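Local structure of dihydrodipicolinate synthase (Bacteroides thetaiotaomicron, 4XKY) at residues 11-15 with 27-31; 191-195 with 241-245. The protein probably condenses pyruvate with aspartate semialdehyde through a Schiff base on the way to diaminopimelate and lysine, although N-acetylneuraminate lyase activity is also possible. One frame throughout, in Å; residues are numbered along the deposited sequence.

Contact 1: 11-15 with 27-31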
loop_
_atom_site.group_PDB
_atom_site.type_symbol
_atom_site.label_atom_id
_atom_site.label_comp_id
_atom_site.label_asym_id
_atom_site.label_seq_id
_atom_site.Cartn_x
_atom_site.Cartn_y
_atom_site.Cartn_z
ATOM N N PRO A 11 -15.448 11.780 -20.185
ATOM C CA PRO A 11 -14.026 11.744 -20.422
ATOM C C PRO A 11 -13.803 11.018 -21.744
ATOM O O PRO A 11 -13.879 9.778 -21.818
ATOM C CB PRO A 11 -13.488 10.940 -19.230
ATOM C CG PRO A 11 -14.599 9.991 -18.898
ATOM C CD PRO A 11 -15.894 10.633 -19.382
ATOM N N LEU A 12 -13.573 11.794 -22.797
ATOM C CA LEU A 12 -13.393 11.217 -24.116
ATOM C C LEU A 12 -12.216 10.249 -24.169
ATOM O O LEU A 12 -11.174 10.495 -23.588
ATOM C CB LEU A 12 -13.184 12.296 -25.174
ATOM C CG LEU A 12 -14.424 12.959 -25.772
ATOM C CD1 LEU A 12 -15.169 13.681 -24.677
ATOM C CD2 LEU A 12 -14.020 13.968 -26.819
ATOM N N VAL A 13 -12.391 9.149 -24.902
ATOM C CA VAL A 13 -11.261 8.360 -25.344
ATOM C C VAL A 13 -10.485 9.217 -26.343
ATOM O O VAL A 13 -11.042 10.168 -26.926
ATOM C CB VAL A 13 -11.677 7.001 -25.973
ATOM C CG1 VAL A 13 -12.428 6.141 -24.969
ATOM C CG2 VAL A 13 -12.547 7.179 -27.189
ATOM N N THR A 14 -9.192 8.926 -26.470
ATOM C CA THR A 14 -8.345 9.538 -27.474
ATOM C C THR A 14 -8.301 8.483 -28.573
ATOM O O THR A 14 -7.609 7.491 -28.444
ATOM C CB THR A 14 -6.938 9.882 -26.921
ATOM O OG1 THR A 14 -7.049 10.787 -25.798
ATOM C CG2 THR A 14 -6.075 10.523 -28.014
ATOM N N PRO A 15 -9.109 8.652 -29.630
ATOM C CA PRO A 15 -9.124 7.634 -30.695
ATOM C C PRO A 15 -7.842 7.684 -31.486
ATOM O O PRO A 15 -7.346 8.774 -31.787
ATOM C CB PRO A 15 -10.322 8.001 -31.557
ATOM C CG PRO A 15 -10.930 9.225 -30.973
ATOM C CD PRO A 15 -10.020 9.769 -29.905
ATOM N N LEU A 27 -12.708 10.650 -34.029
ATOM C CA LEU A 27 -12.913 11.703 -33.035
ATOM C C LEU A 27 -14.085 12.629 -33.394
ATOM O O LEU A 27 -14.880 12.978 -32.536
ATOM C CB LEU A 27 -11.649 12.517 -32.884
ATOM C CG LEU A 27 -11.761 13.708 -31.953
ATOM C CD1 LEU A 27 -12.027 13.283 -30.534
ATOM C CD2 LEU A 27 -10.461 14.449 -32.037
ATOM N N GLN A 28 -14.186 13.021 -34.660
ATOM C CA GLN A 28 -15.344 13.783 -35.138
ATOM C C GLN A 28 -16.633 13.022 -34.927
ATOM O O GLN A 28 -17.576 13.570 -34.373
ATOM C CB GLN A 28 -15.193 14.148 -36.607
ATOM C CG GLN A 28 -14.059 15.143 -36.800
ATOM C CD GLN A 28 -13.661 15.404 -38.241
ATOM O OE1 GLN A 28 -14.212 14.815 -39.174
ATOM N NE2 GLN A 28 -12.705 16.317 -38.427
ATOM N N ARG A 29 -16.677 11.756 -35.331
ATOM C CA ARG A 29 -17.892 10.967 -35.094
ATOM C C ARG A 29 -18.195 10.884 -33.605
ATOM O O ARG A 29 -19.354 10.996 -33.218
ATOM C CB ARG A 29 -17.826 9.558 -35.690
ATOM C CG ARG A 29 -18.107 9.482 -37.187
ATOM C CD ARG A 29 -18.171 8.032 -37.660
ATOM N NE ARG A 29 -16.858 7.393 -37.530
ATOM C CZ ARG A 29 -15.907 7.424 -38.457
ATOM N NH1 ARG A 29 -16.105 8.032 -39.627
ATOM N NH2 ARG A 29 -14.759 6.814 -38.231
ATOM N N LEU A 30 -17.163 10.685 -32.776
ATOM C CA LEU A 30 -17.368 10.570 -31.326
ATOM C C LEU A 30 -17.978 11.841 -30.770
ATOM O O LEU A 30 -18.956 11.788 -30.030
ATOM C CB LEU A 30 -16.050 10.250 -30.609
ATOM C CG LEU A 30 -16.033 10.167 -29.080
ATOM C CD1 LEU A 30 -16.927 9.065 -28.537
ATOM C CD2 LEU A 30 -14.611 9.981 -28.569
ATOM N N ILE A 31 -17.405 12.985 -31.127
ATOM C CA ILE A 31 -17.884 14.255 -30.605
ATOM C C ILE A 31 -19.297 14.623 -31.089
ATOM O O ILE A 31 -20.091 15.135 -30.303
ATOM C CB ILE A 31 -16.882 15.398 -30.867
ATOM C CG1 ILE A 31 -15.619 15.186 -30.025
ATOM C CG2 ILE A 31 -17.510 16.760 -30.539
ATOM C CD1 ILE A 31 -14.447 16.018 -30.492
#
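L30, L12 and P15 lose the most surface where the extended loop 11-15 crosses one face of helix 24-36. The contact is wholly apolar, and no hydrogen bond joins the two segments. L30 fills the middle: its CD2 approaches V13 CG2 at 3.7 Å, L12 CG at 4.1 Å and, more loosely, P15 CG at 4.5 Å, so the loop wraps round one methyl group. L12 points toward the helix and its CD2 spans one turn of it, 3.8 Å from I31 CG1 and 4.3 Å from L27 CD1. P15 rests its ring on the start of the segment, with P15 CG 3.8 Å from L27 CA and 3.9 Å from L27 CB. The backbones converge at this end: the CA atoms of P15 and L27 are 6.0 Å apart, against 8.3 Å for those of L12 and L30. T14 turns away from the helix, and its OG1 hydrogen-bonds to G49 O. V13 comes within about 4 Å, side chain to side chain, of T48, a predicted pyruvate-binding residue. This is the packing of the loop after the first strand of a TIM barrel, here 7-8, against the first barrel helix, beside the probable active site.

Contact 2: 191-195 with 241-245; sequences GPEEI and VMQIS
This is a buried loop-to-helix contact of mixed polar and apolar character, joining the loop after strand 187-190 to helix 231-247. G191 (phi/psi -76/-59) leads into P192 (-67/126); E193 (-71/-24) and E194 (-65/-20) then form a short 3-10 turn, closed by a weak 3.4 Å hydrogen bond from I195 N to P192 O. I195 is the N-cap of helix 196-201. Residues 241-245 are regular alpha-helix, S245 N bonding to V241 O at 3.1 Å. The backbones come closest at E194 and M242, with CA atoms 6.4 Å apart. E194, the residue most covered, has chi1 m and chi2 near 90°, which folds its carboxylate over to S245: OG, with chi1 t, donates to E194 OE2 at 2.7 Å. Beside this bond, M242 (mmm) brings SD to 3.6 Å from E194 CB, while an aromatic side chain of a neighbouring subunit packs on M242. V241 (chi1 t) points toward the turn, its CG1 3.9 Å from E193 O. E193 (chi1 p) lays its CG 4.2 Å from V241 CG1 and its OE1 4.3 Å from I244 CG2, while its carboxylate is held elsewhere, OE1 by Y249 OH and OE2 by G211 N. E194 O also receives a hydrogen bond from Q238 NE2, one turn earlier on the same helix. Such a join, between the loop following the seventh barrel strand and the first of three C-terminal helices appended to the TIM barrel, fits the DapA-family fold.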
loop_
_atom_site.group_PDB
_atom_site.type_symbol
_atom_site.label_atom_id
_atom_site.label_comp_id
_atom_site.label_asym_id
_atom_site.label_seq_id
_atom_site.Cartn_x
_atom_site.Cartn_y
_atom_site.Cartn_z
ATOM N N GLY A 191 -16.383 10.741 -10.900
ATOM C CA GLY A 191 -15.886 10.052 -12.089
ATOM C C GLY A 191 -16.591 8.739 -12.323
ATOM O O GLY A 191 -17.189 8.538 -13.378
ATOM N N PRO A 192 -16.524 7.833 -11.342
ATOM C CA PRO A 192 -16.985 6.482 -11.589
ATOM C C PRO A 192 -18.470 6.411 -11.804
ATOM O O PRO A 192 -19.227 6.871 -10.956
ATOM C CB PRO A 192 -16.577 5.737 -10.318
ATOM C CG PRO A 192 -15.392 6.489 -9.850
ATOM C CD PRO A 192 -15.756 7.915 -10.092
ATOM N N GLU A 193 -18.880 5.822 -12.929
ATOM C CA GLU A 193 -20.277 5.882 -13.341
ATOM C C GLU A 193 -21.200 5.056 -12.469
ATOM O O GLU A 193 -22.388 5.356 -12.397
ATOM C CB GLU A 193 -20.457 5.521 -14.832
ATOM C CG GLU A 193 -20.085 4.096 -15.238
ATOM C CD GLU A 193 -19.541 4.003 -16.664
ATOM O OE1 GLU A 193 -19.940 3.089 -17.410
ATOM O OE2 GLU A 193 -18.704 4.846 -17.043
ATOM N N GLU A 194 -20.657 4.028 -11.803
ATOM C CA GLU A 194 -21.475 3.138 -10.988
ATOM C C GLU A 194 -22.116 3.871 -9.778
ATOM O O GLU A 194 -23.116 3.431 -9.242
ATOM C CB GLU A 194 -20.648 1.925 -10.546
ATOM C CG GLU A 194 -20.149 1.056 -11.718
ATOM C CD GLU A 194 -18.796 1.469 -12.248
ATOM O OE1 GLU A 194 -18.319 2.600 -11.934
ATOM O OE2 GLU A 194 -18.200 0.638 -12.967
ATOM N N ILE A 195 -21.561 5.015 -9.386
ATOM C CA ILE A 195 -22.053 5.746 -8.222
ATOM C C ILE A 195 -22.514 7.171 -8.557
ATOM O O ILE A 195 -22.676 8.008 -7.655
ATOM C CB ILE A 195 -20.976 5.829 -7.128
ATOM C CG1 ILE A 195 -19.678 6.442 -7.673
ATOM C CG2 ILE A 195 -20.758 4.458 -6.534
ATOM C CD1 ILE A 195 -18.680 6.849 -6.602
ATOM N N VAL A 241 -26.733 0.590 -16.374
ATOM C CA VAL A 241 -25.376 1.010 -16.062
ATOM C C VAL A 241 -24.609 -0.115 -15.378
ATOM O O VAL A 241 -23.466 -0.371 -15.746
ATOM C CB VAL A 241 -25.339 2.298 -15.225
ATOM C CG1 VAL A 241 -23.935 2.583 -14.712
ATOM C CG2 VAL A 241 -25.785 3.467 -16.086
ATOM N N MET A 242 -25.214 -0.829 -14.423
ATOM C CA MET A 242 -24.434 -1.875 -13.734
ATOM C C MET A 242 -24.171 -3.085 -14.632
ATOM O O MET A 242 -23.146 -3.753 -14.488
ATOM C CB MET A 242 -25.026 -2.278 -12.379
ATOM C CG MET A 242 -24.962 -1.202 -11.291
ATOM S SD MET A 242 -23.393 -0.316 -11.062
ATOM C CE MET A 242 -22.339 -1.709 -10.641
ATOM N N GLN A 243 -25.054 -3.338 -15.589
ATOM C CA GLN A 243 -24.818 -4.391 -16.568
ATOM C C GLN A 243 -23.638 -4.057 -17.505
ATOM O O GLN A 243 -22.817 -4.914 -17.814
ATOM C CB GLN A 243 -26.088 -4.649 -17.384
ATOM C CG GLN A 243 -25.984 -5.927 -18.201
ATOM C CD GLN A 243 -27.213 -6.185 -19.035
ATOM O OE1 GLN A 243 -28.259 -5.633 -18.782
ATOM N NE2 GLN A 243 -27.077 -7.012 -20.054
ATOM N N ILE A 244 -23.569 -2.811 -17.957
ATOM C CA ILE A 244 -22.463 -2.346 -18.801
ATOM C C ILE A 244 -21.171 -2.557 -18.036
ATOM O O ILE A 244 -20.215 -3.148 -18.543
ATOM C CB ILE A 244 -22.632 -0.857 -19.151
ATOM C CG1 ILE A 244 -23.746 -0.683 -20.171
ATOM C CG2 ILE A 244 -21.344 -0.273 -19.696
ATOM C CD1 ILE A 244 -24.336 0.700 -20.149
ATOM N N SER A 245 -21.169 -2.094 -16.792
ATOM C CA SER A 245 -19.997 -2.222 -15.921
ATOM C C SER A 245 -19.539 -3.672 -15.689
ATOM O O SER A 245 -18.318 -3.971 -15.647
ATOM C CB SER A 245 -20.266 -1.506 -14.584
ATOM O OG SER A 245 -19.232 -1.763 -13.651
#

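In the fold
Contact 1 closes before contact 2 opens along the chain, yet both involve loops of one TIM barrel. Their centres lie 19 Å apart and their nearest atoms about 6 Å apart, without touching. Each uses a loop that follows a barrel strand, 7-8 in contact 1 and 187-190 in contact 2; strand 206-207 lies between these two in the sheet. Both loops lie near the predicted pyruvate site, the first closer: the side chains of V13 and E193 come within about 4 and 7 Å of that of T48. The C-terminal helices meet both regions, helix 257-268 packing on V13 and helix 231-247 supplying half of contact 2, so barrel loops and appended helices meet beside the probable catalytic pocket.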